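Local coordinates for putative peptidyl-arginine deiminase family protein (Campylobacter jejuni subsp. jejuni serotype O:2, PDB 6B10) that probably hydrolyses agmatine to N-carbamoylputrescine and ammonia, as an agmatine deiminase of the peptidyl-arginine deiminase family, at residues A[103-108]-A[183-188]; A[155-160]-A[189-194]; A[87-92]-A[325-330]. One frame throughout, in Å; residues are numbered along the deposited sequence.

Contact 1 of 3, residues A[103-108]-A[183-188]; sequences KALDFT and KEIFGL. With K (potassium ion), chain E.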
loop_
_atom_site.group_PDB
_atom_site.type_symbol
_atom_site.label_atom_id
_atom_site.label_comp_id
_atom_site.label_asym_id
_atom_site.label_seq_id
_atom_site.Cartn_x
_atom_site.Cartn_y
_atom_site.Cartn_z
ATOM N N LYS A 103 4.591 13.117 -11.512
ATOM C CA LYS A 103 4.275 14.212 -10.617
ATOM C C LYS A 103 3.665 13.627 -9.361
ATOM O O LYS A 103 2.745 12.811 -9.438
ATOM C CB LYS A 103 3.292 15.175 -11.289
ATOM C CG LYS A 103 3.054 16.462 -10.517
ATOM N N ALA A 104 4.181 14.041 -8.210
ATOM C CA ALA A 104 3.718 13.531 -6.932
ATOM C C ALA A 104 2.595 14.399 -6.389
ATOM O O ALA A 104 2.652 15.629 -6.469
ATOM C CB ALA A 104 4.867 13.471 -5.941
ATOM N N LEU A 105 1.581 13.746 -5.830
ATOM C CA LEU A 105 0.424 14.424 -5.266
ATOM C C LEU A 105 0.446 14.281 -3.751
ATOM O O LEU A 105 0.752 13.207 -3.226
ATOM C CB LEU A 105 -0.873 13.831 -5.827
ATOM C CG LEU A 105 -0.965 13.655 -7.346
ATOM C CD1 LEU A 105 -2.323 13.087 -7.717
ATOM C CD2 LEU A 105 -0.720 14.961 -8.086
ATOM N N ASP A 106 0.127 15.370 -3.058
ATOM C CA ASP A 106 0.051 15.383 -1.599
ATOM C C ASP A 106 -1.399 15.673 -1.226
ATOM O O ASP A 106 -1.839 16.820 -1.228
ATOM C CB ASP A 106 1.010 16.439 -1.021
ATOM C CG ASP A 106 0.982 16.515 0.509
ATOM O OD1 ASP A 106 0.476 15.584 1.174
ATOM O OD2 ASP A 106 1.476 17.524 1.054
ATOM N N PHE A 107 -2.143 14.611 -0.942
ATOM C CA PHE A 107 -3.520 14.728 -0.477
ATOM C C PHE A 107 -3.532 15.132 0.990
ATOM O O PHE A 107 -2.555 14.907 1.704
ATOM C CB PHE A 107 -4.250 13.403 -0.671
ATOM C CG PHE A 107 -4.462 13.046 -2.111
ATOM C CD1 PHE A 107 -3.489 12.353 -2.823
ATOM C CD2 PHE A 107 -5.629 13.419 -2.763
ATOM C CE1 PHE A 107 -3.683 12.034 -4.158
ATOM C CE2 PHE A 107 -5.829 13.099 -4.092
ATOM C CZ PHE A 107 -4.856 12.403 -4.792
ATOM N N THR A 108 -4.622 15.730 1.447
ATOM C CA THR A 108 -4.708 16.137 2.844
ATOM C C THR A 108 -5.073 14.929 3.709
ATOM O O THR A 108 -5.991 14.177 3.386
ATOM C CB THR A 108 -5.699 17.297 3.040
ATOM O OG1 THR A 108 -6.975 16.949 2.493
ATOM C CG2 THR A 108 -5.179 18.550 2.339
ATOM N N LYS A 183 -12.048 10.494 -10.591
ATOM C CA LYS A 183 -11.774 10.193 -11.987
ATOM C C LYS A 183 -10.964 11.299 -12.651
ATOM O O LYS A 183 -10.076 11.025 -13.470
ATOM C CB LYS A 183 -13.077 9.947 -12.751
ATOM C CG LYS A 183 -13.720 8.616 -12.396
ATOM C CD LYS A 183 -15.034 8.394 -13.121
ATOM C CE LYS A 183 -15.503 6.964 -12.927
ATOM N NZ LYS A 183 -16.944 6.805 -13.248
ATOM N N GLU A 184 -11.256 12.540 -12.280
ATOM C CA GLU A 184 -10.560 13.692 -12.840
ATOM C C GLU A 184 -9.129 13.786 -12.337
ATOM O O GLU A 184 -8.217 14.087 -13.108
ATOM C CB GLU A 184 -11.322 14.981 -12.523
ATOM C CG GLU A 184 -12.618 15.085 -13.305
ATOM C CD GLU A 184 -13.520 16.189 -12.814
ATOM O OE1 GLU A 184 -13.190 16.832 -11.791
ATOM O OE2 GLU A 184 -14.566 16.409 -13.464
ATOM N N ILE A 185 -8.943 13.516 -11.049
ATOM C CA ILE A 185 -7.623 13.554 -10.427
ATOM C C ILE A 185 -6.686 12.481 -10.987
ATOM O O ILE A 185 -5.504 12.734 -11.200
ATOM C CB ILE A 185 -7.731 13.357 -8.902
ATOM C CG1 ILE A 185 -8.415 14.565 -8.255
ATOM C CG2 ILE A 185 -6.352 13.156 -8.290
ATOM C CD1 ILE A 185 -8.937 14.307 -6.858
ATOM N N PHE A 186 -7.210 11.278 -11.207
ATOM C CA PHE A 186 -6.373 10.155 -11.622
ATOM C C PHE A 186 -6.540 9.770 -13.102
ATOM O O PHE A 186 -5.981 8.771 -13.550
ATOM C CB PHE A 186 -6.644 8.953 -10.704
ATOM C CG PHE A 186 -6.091 9.117 -9.319
ATOM C CD1 PHE A 186 -4.722 9.047 -9.093
ATOM C CD2 PHE A 186 -6.933 9.332 -8.236
ATOM C CE1 PHE A 186 -4.202 9.202 -7.818
ATOM C CE2 PHE A 186 -6.421 9.484 -6.958
ATOM C CZ PHE A 186 -5.053 9.420 -6.748
ATOM N N GLY A 187 -7.295 10.564 -13.857
ATOM C CA GLY A 187 -7.532 10.283 -15.271
ATOM C C GLY A 187 -8.198 8.943 -15.519
ATOM O O GLY A 187 -7.851 8.221 -16.445
ATOM N N LEU A 188 -9.171 8.613 -14.692
ATOM C CA LEU A 188 -9.772 7.280 -14.716
ATOM C C LEU A 188 -10.973 7.202 -15.651
ATOM O O LEU A 188 -11.664 8.190 -15.855
ATOM C CB LEU A 188 -10.201 6.887 -13.302
ATOM C CG LEU A 188 -9.097 6.938 -12.252
ATOM C CD1 LEU A 188 -9.684 6.853 -10.856
ATOM C CD2 LEU A 188 -8.103 5.816 -12.486
HETATM K K K E . -0.703 13.406 2.506
HETATM O O HOH W 1 -2.788 11.248 2.518
#

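Contact 2 of 3, residues A[155-160]-A[189-194]; sequences GVMLTS and KQIIWL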
loop_
_atom_site.group_PDB
_atom_site.type_symbol
_atom_site.label_atom_id
_atom_site.label_comp_id
_atom_site.label_asym_id
_atom_site.label_seq_id
_atom_site.Cartn_x
_atom_site.Cartn_y
_atom_site.Cartn_z
ATOM N N GLY A 155 -6.787 2.808 -16.410
ATOM C CA GLY A 155 -7.864 3.736 -16.115
ATOM C C GLY A 155 -8.884 3.233 -15.116
ATOM O O GLY A 155 -9.877 3.916 -14.847
ATOM N N VAL A 156 -8.657 2.051 -14.553
ATOM C CA VAL A 156 -9.578 1.506 -13.573
ATOM C C VAL A 156 -8.979 1.632 -12.176
ATOM O O VAL A 156 -7.780 1.397 -11.981
ATOM C CB VAL A 156 -9.931 0.031 -13.869
ATOM C CG1 VAL A 156 -11.035 -0.448 -12.941
ATOM C CG2 VAL A 156 -10.371 -0.141 -15.317
ATOM N N MET A 157 -9.820 1.991 -11.209
ATOM C CA MET A 157 -9.409 2.064 -9.812
ATOM C C MET A 157 -10.370 1.277 -8.937
ATOM O O MET A 157 -11.577 1.293 -9.152
ATOM C CB MET A 157 -9.350 3.513 -9.319
ATOM C CG MET A 157 -8.835 3.652 -7.887
ATOM S SD MET A 157 -8.843 5.349 -7.283
ATOM C CE MET A 157 -10.578 5.544 -6.890
ATOM N N LEU A 158 -9.813 0.621 -7.929
ATOM C CA LEU A 158 -10.554 -0.198 -6.998
ATOM C C LEU A 158 -10.563 0.540 -5.661
ATOM O O LEU A 158 -9.555 1.117 -5.258
ATOM C CB LEU A 158 -9.838 -1.546 -6.884
ATOM C CG LEU A 158 -10.501 -2.818 -6.381
ATOM C CD1 LEU A 158 -11.805 -3.109 -7.104
ATOM C CD2 LEU A 158 -9.523 -3.981 -6.537
ATOM N N THR A 159 -11.711 0.562 -4.995
ATOM C CA THR A 159 -11.825 1.229 -3.697
ATOM C C THR A 159 -13.037 0.708 -2.928
ATOM O O THR A 159 -13.898 0.042 -3.494
ATOM C CB THR A 159 -11.913 2.769 -3.854
ATOM O OG1 THR A 159 -11.749 3.404 -2.578
ATOM C CG2 THR A 159 -13.241 3.191 -4.469
ATOM N N SER A 160 -13.087 1.008 -1.637
ATOM C CA SER A 160 -14.213 0.610 -0.798
ATOM C C SER A 160 -15.134 1.793 -0.526
ATOM O O SER A 160 -14.673 2.878 -0.167
ATOM C CB SER A 160 -13.714 0.027 0.522
ATOM O OG SER A 160 -14.791 -0.163 1.427
ATOM N N LYS A 189 -11.209 6.020 -16.213
ATOM C CA LYS A 189 -12.447 5.751 -16.931
ATOM C C LYS A 189 -13.457 4.997 -16.060
ATOM O O LYS A 189 -14.642 5.010 -16.358
ATOM C CB LYS A 189 -12.181 4.998 -18.238
ATOM C CG LYS A 189 -11.750 3.546 -18.095
ATOM C CD LYS A 189 -11.145 3.064 -19.406
ATOM C CE LYS A 189 -10.821 1.580 -19.380
ATOM N NZ LYS A 189 -9.875 1.227 -20.477
ATOM N N GLN A 190 -13.002 4.371 -14.974
ATOM C CA GLN A 190 -13.879 3.542 -14.155
ATOM C C GLN A 190 -13.402 3.434 -12.708
ATOM O O GLN A 190 -12.205 3.294 -12.446
ATOM C CB GLN A 190 -13.979 2.144 -14.772
ATOM C CG GLN A 190 -14.745 1.130 -13.937
ATOM C CD GLN A 190 -14.872 -0.228 -14.620
ATOM O OE1 GLN A 190 -14.205 -0.512 -15.617
ATOM N NE2 GLN A 190 -15.727 -1.076 -14.075
ATOM N N ILE A 191 -14.349 3.492 -11.777
ATOM C CA ILE A 191 -14.090 3.183 -10.374
ATOM C C ILE A 191 -15.004 2.054 -9.935
ATOM O O ILE A 191 -16.221 2.129 -10.101
ATOM C CB ILE A 191 -14.330 4.391 -9.451
ATOM C CG1 ILE A 191 -13.342 5.512 -9.795
ATOM C CG2 ILE A 191 -14.187 3.975 -7.994
ATOM C CD1 ILE A 191 -13.547 6.793 -9.019
ATOM N N ILE A 192 -14.404 1.013 -9.371
ATOM C CA ILE A 192 -15.136 -0.098 -8.787
ATOM C C ILE A 192 -15.263 0.183 -7.293
ATOM O O ILE A 192 -14.264 0.189 -6.561
ATOM C CB ILE A 192 -14.414 -1.430 -9.037
ATOM C CG1 ILE A 192 -14.347 -1.700 -10.540
ATOM C CG2 ILE A 192 -15.123 -2.578 -8.337
ATOM C CD1 ILE A 192 -13.343 -2.753 -10.939
ATOM N N TRP A 193 -16.493 0.448 -6.865
ATOM C CA TRP A 193 -16.805 0.731 -5.477
ATOM C C TRP A 193 -17.267 -0.549 -4.802
ATOM O O TRP A 193 -18.373 -1.013 -5.058
ATOM C CB TRP A 193 -17.923 1.772 -5.399
ATOM C CG TRP A 193 -17.545 3.145 -5.874
ATOM C CD1 TRP A 193 -17.650 3.641 -7.148
ATOM C CD2 TRP A 193 -17.023 4.208 -5.072
ATOM N NE1 TRP A 193 -17.213 4.952 -7.183
ATOM C CE2 TRP A 193 -16.823 5.319 -5.921
ATOM C CE3 TRP A 193 -16.706 4.329 -3.715
ATOM C CZ2 TRP A 193 -16.321 6.533 -5.455
ATOM C CZ3 TRP A 193 -16.201 5.533 -3.252
ATOM C CH2 TRP A 193 -16.015 6.620 -4.121
ATOM N N LEU A 194 -16.428 -1.127 -3.947
ATOM C CA LEU A 194 -16.792 -2.360 -3.247
ATOM C C LEU A 194 -17.561 -2.080 -1.956
ATOM O O LEU A 194 -17.069 -1.376 -1.075
ATOM C CB LEU A 194 -15.556 -3.197 -2.917
ATOM C CG LEU A 194 -14.877 -3.960 -4.047
ATOM C CD1 LEU A 194 -13.740 -4.771 -3.450
ATOM C CD2 LEU A 194 -15.834 -4.873 -4.800
#

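Contact 3 of 3, residues A[87-92]-A[325-330]; sequences WIRDFG and CQNRFK. With K (potassium ion), chain E.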
loop_
_atom_site.group_PDB
_atom_site.type_symbol
_atom_site.label_atom_id
_atom_site.label_comp_id
_atom_site.label_asym_id
_atom_site.label_seq_id
_atom_site.Cartn_x
_atom_site.Cartn_y
_atom_site.Cartn_z
ATOM N N TRP A 87 3.124 4.339 9.284
ATOM C CA TRP A 87 2.313 3.871 8.170
ATOM C C TRP A 87 2.336 4.901 7.051
ATOM O O TRP A 87 1.389 5.653 6.865
ATOM C CB TRP A 87 0.886 3.576 8.637
ATOM C CG TRP A 87 0.830 2.583 9.777
ATOM C CD1 TRP A 87 0.364 2.813 11.039
ATOM C CD2 TRP A 87 1.276 1.216 9.759
ATOM N NE1 TRP A 87 0.482 1.677 11.803
ATOM C CE2 TRP A 87 1.038 0.682 11.043
ATOM C CE3 TRP A 87 1.850 0.394 8.783
ATOM C CZ2 TRP A 87 1.351 -0.638 11.376
ATOM C CZ3 TRP A 87 2.164 -0.921 9.117
ATOM C CH2 TRP A 87 1.913 -1.422 10.402
ATOM N N ILE A 88 3.440 4.922 6.313
ATOM C CA ILE A 88 3.667 5.943 5.286
ATOM C C ILE A 88 2.689 5.834 4.105
ATOM O O ILE A 88 2.389 6.841 3.466
ATOM C CB ILE A 88 5.141 5.954 4.800
ATOM C CG1 ILE A 88 5.405 7.159 3.887
ATOM C CG2 ILE A 88 5.506 4.669 4.076
ATOM C CD1 ILE A 88 6.874 7.454 3.674
ATOM N N ARG A 89 2.189 4.631 3.822
ATOM C CA ARG A 89 1.130 4.447 2.820
ATOM C C ARG A 89 -0.085 5.358 3.091
ATOM O O ARG A 89 -0.738 5.821 2.153
ATOM C CB ARG A 89 0.701 2.969 2.780
ATOM C CG ARG A 89 -0.362 2.594 1.741
ATOM C CD ARG A 89 0.151 2.509 0.311
ATOM N NE ARG A 89 1.355 1.686 0.180
ATOM C CZ ARG A 89 2.018 1.504 -0.962
ATOM N NH1 ARG A 89 1.582 2.048 -2.087
ATOM N NH2 ARG A 89 3.118 0.762 -0.981
ATOM N N ASP A 90 -0.396 5.604 4.363
ATOM C CA ASP A 90 -1.502 6.503 4.721
ATOM C C ASP A 90 -1.279 7.930 4.231
ATOM O O ASP A 90 -2.183 8.541 3.659
ATOM C CB ASP A 90 -1.714 6.559 6.242
ATOM C CG ASP A 90 -2.356 5.305 6.805
ATOM O OD1 ASP A 90 -3.191 4.683 6.114
ATOM O OD2 ASP A 90 -2.040 4.958 7.964
ATOM N N PHE A 91 -0.083 8.464 4.472
ATOM C CA PHE A 91 0.170 9.888 4.227
ATOM C C PHE A 91 1.185 10.212 3.125
ATOM O O PHE A 91 1.230 11.350 2.665
ATOM C CB PHE A 91 0.550 10.610 5.537
ATOM C CG PHE A 91 1.843 10.150 6.140
ATOM C CD1 PHE A 91 3.051 10.654 5.692
ATOM C CD2 PHE A 91 1.850 9.225 7.177
ATOM C CE1 PHE A 91 4.245 10.235 6.249
ATOM C CE2 PHE A 91 3.039 8.799 7.739
ATOM C CZ PHE A 91 4.240 9.305 7.274
ATOM N N GLY A 92 1.978 9.240 2.685
ATOM C CA GLY A 92 3.004 9.484 1.662
ATOM C C GLY A 92 2.485 10.074 0.358
ATOM O O GLY A 92 1.295 9.995 0.049
ATOM N N CYS A 325 4.823 1.118 3.733
ATOM C CA CYS A 325 5.717 1.613 2.701
ATOM C C CYS A 325 4.993 2.399 1.626
ATOM O O CYS A 325 3.765 2.375 1.532
ATOM C CB CYS A 325 6.512 0.459 2.090
ATOM S SG CYS A 325 5.539 -0.790 1.206
ATOM N N GLN A 326 5.766 3.140 0.845
ATOM C CA GLN A 326 5.227 3.869 -0.290
ATOM C C GLN A 326 6.196 3.746 -1.461
ATOM O O GLN A 326 7.412 3.719 -1.281
ATOM C CB GLN A 326 4.982 5.331 0.080
ATOM C CG GLN A 326 4.366 6.185 -1.022
ATOM C CD GLN A 326 3.027 5.659 -1.515
ATOM O OE1 GLN A 326 2.968 4.670 -2.252
ATOM N NE2 GLN A 326 1.945 6.322 -1.119
ATOM N N ASN A 327 5.642 3.656 -2.658
ATOM C CA ASN A 327 6.441 3.488 -3.857
ATOM C C ASN A 327 6.669 4.841 -4.508
ATOM O O ASN A 327 5.773 5.678 -4.536
ATOM C CB ASN A 327 5.727 2.537 -4.834
ATOM C CG ASN A 327 5.229 1.281 -4.150
ATOM O OD1 ASN A 327 4.132 1.260 -3.586
ATOM N ND2 ASN A 327 6.043 0.233 -4.172
ATOM N N ARG A 328 7.877 5.050 -5.017
ATOM C CA ARG A 328 8.196 6.235 -5.807
ATOM C C ARG A 328 8.695 5.718 -7.143
ATOM O O ARG A 328 9.684 4.988 -7.206
ATOM C CB ARG A 328 9.252 7.097 -5.108
ATOM C CG ARG A 328 9.746 8.272 -5.946
ATOM C CD ARG A 328 10.573 9.251 -5.124
ATOM N NE ARG A 328 11.371 10.125 -5.989
ATOM C CZ ARG A 328 10.952 11.273 -6.522
ATOM N NH1 ARG A 328 9.725 11.735 -6.292
ATOM N NH2 ARG A 328 11.772 11.972 -7.299
ATOM N N PHE A 329 7.987 6.072 -8.208
ATOM C CA PHE A 329 8.214 5.436 -9.499
ATOM C C PHE A 329 9.351 6.083 -10.273
ATOM O O PHE A 329 9.733 7.221 -10.001
ATOM C CB PHE A 329 6.909 5.373 -10.299
ATOM C CG PHE A 329 5.890 4.486 -9.654
ATOM C CD1 PHE A 329 5.850 3.131 -9.945
ATOM C CD2 PHE A 329 5.034 4.987 -8.680
ATOM C CE1 PHE A 329 4.949 2.295 -9.309
ATOM C CE2 PHE A 329 4.125 4.157 -8.045
ATOM C CZ PHE A 329 4.082 2.810 -8.364
ATOM N N LYS A 330 9.900 5.316 -11.207
ATOM C CA LYS A 330 11.029 5.733 -12.030
ATOM C C LYS A 330 10.530 6.405 -13.307
ATOM O O LYS A 330 9.576 5.938 -13.930
ATOM C CB LYS A 330 11.880 4.513 -12.395
ATOM C CG LYS A 330 13.197 4.822 -13.106
ATOM C CD LYS A 330 13.755 3.569 -13.759
ATOM C CE LYS A 330 15.007 3.847 -14.580
ATOM N NZ LYS A 330 16.231 3.949 -13.740
HETATM K K K E . -0.703 13.406 2.506
HETATM O O HOH W 1 -2.788 11.248 2.518
#

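Contact 1 of 3, residues A[103-108]-A[183-188]
F107 and F186 meet tip to tip where the end of helix 175-186 packs against strand 101-108, a helix-on-sheet contact in the alpha/beta propeller characteristic of guanidino-group modifying enzymes. L105 and F107 both point toward the helix from their backbone, as expected for alternate residues of a strand.

Starting from CB, the F107 side chain places CG anti to the carbonyl carbon (chi1 -68°), beside the backbone N. The side chain also touches I94 and V140 of the neighbouring strands, and the far end of the ring meets the helix. CE1 reaches F186 CZ at 3.9 Å. The tip atom CZ comes closer, 3.6 Å from F186 CZ, and also touches I185 CG2 at 3.9 Å. That methyl sits near the plane of the F107 ring, at its edge, while within its own helix it lies over one face of the F186 ring, displaced to the rim. The two phenyl planes are 23° apart, yet their centroids are separated by 5.8 Å; the rings are therefore slid past overlap and touch at their ends. L105 completes the apolar cluster, its CD1 lying 4.1 Å from I185 CG2 and slightly farther from F186 CE1.

D106 leaves the strand on the side of helix 120-133, where it touches N125. Here the strand serves a potassium ion: F107 O binds it at 2.5 Å and D106 OD1 at 2.8 Å, with F91 O and a water as further ligands.

Contact 2 of 3, residues A[155-160]-A[189-194]
L194 N donates to T159 O at 2.8 Å along an almost perfectly straight N-H...O line (179°), and I192 N binds M157 O at 2.8 Å. In the reverse sense, M157 N and T159 N reach Q190 O and I192 O, giving the alternating ladder of parallel strands. G155 O begins it by accepting twice, from K189 N at 2.8 Å and from Q190 N at 3.2 Å. Strands 156-160 and 190-194 run 23° from exactly parallel and are joined by helices 161-167 and 175-186, a beta-alpha-beta crossover.

Those helices pack on T159, I191 and W193, through L164, L182 and I178 among others; M157, on the same face, meets I149, F151 and L188. T159 OG1, anti to the backbone N, is taken by S148 O, while CG2 lies over the six-membered ring of W193, 4.0 Å from its centroid and 20° off the normal: a CH-pi contact. I191 CG2 lies over the same indole face, toward the five-membered ring. M157 bends at chi3, which places CE 3.9 Å from I191 CD1. On the other face, I192 CG2 meets L158 CD1 at 3.6 Å and its CD1 meets V156 CG1.

W193 NE1 binds D179 OD1 and its ring meets K175 in a cation-pi contact. S160 is the N-cap of helix 161-167, its OG bonding to H162 N. Main-chain bonds thus hold this sheet edge together, the W193 indole and S160 hydroxyl tie it to the crossover helices, and T159 OG1 ties it to S148 beside strand 149-151.

Contact 3 of 3, residues A[87-92]-A[325-330]
N327 OD1 accepts hydrogen bonds from both terminal nitrogens of R89: NH2 donates to it at 2.8 Å and NH1 to the same atom at 3.1 Å. The oxygen lies close to the guanidinium plane for both bonds. Seen from the amide, NH1 lies nearly in line with the carbonyl bond (C=O...N 164°), whereas NH2 stands above the carbonyl plane by 35°. C325 SG lies in the guanidinium plane too and accepts a weak bond from NH2 at 3.6 Å.

R89 folds back to reach this place, CG anti to the backbone N and the chain bent at chi2 (76°) and chi3. Q326 OE1 approaches over a face of the guanidinium, 3.0 Å from NH1 but at an angle too poor for a hydrogen bond. Its bond is made within strand 326-329 instead, where N327 N donates to OE1 at 2.9 Å in the carbonyl plane, on a lone pair. C325 O is likewise close to NE with poor geometry, and NE is bonded to H322 O.

Beside the arginine, I88 CG2 presses on C325 CA at 3.4 Å, closer than carbons normally pack, and also reaches Q326 CB. Segment 87-92 thereby lies against the edge strand 326-329 of the sheet that also contains strand 19-25, whose Q19 OE1 holds N327 ND2. At the far end of the short helical turn, F91 O binds potassium at 2.8 Å, and the water on the metal donates to D90 O.

Chemically, a buried guanidinium with N327 OD1 at its edge, Q326 OE1 over a face and C325 O close by would probably be stabilised by electrostatic attraction as well as by its bonds to N327 OD1 and H322 O, E15 adding only a long, weak ion pair with NH1; this fixes the turn next to the metal against the C-terminal strand.

How the contacts relate
Potassium is the point shared by contacts 1 and 3: 103-108 binds it through the F107 carbonyl and the D106 carboxylate, 87-92 through the F91 carbonyl, both sharing its water, although the contacts themselves do not touch, their nearest atoms being about 5 Å apart and their centres about 14 Å. Contact 2 joins contact 1 directly, because helix 175-186 leads into strand 190-194; L188 CB lies 3.4 Å from G155 O, and K183 CE packs on I191 N. Contacts 2 and 3 remain separate, with centres about 20 Å and nearest atoms about 11 Å apart. Along the chain, contacts 1 and 2 interlock, and both are nested inside the long loop closed by contact 3.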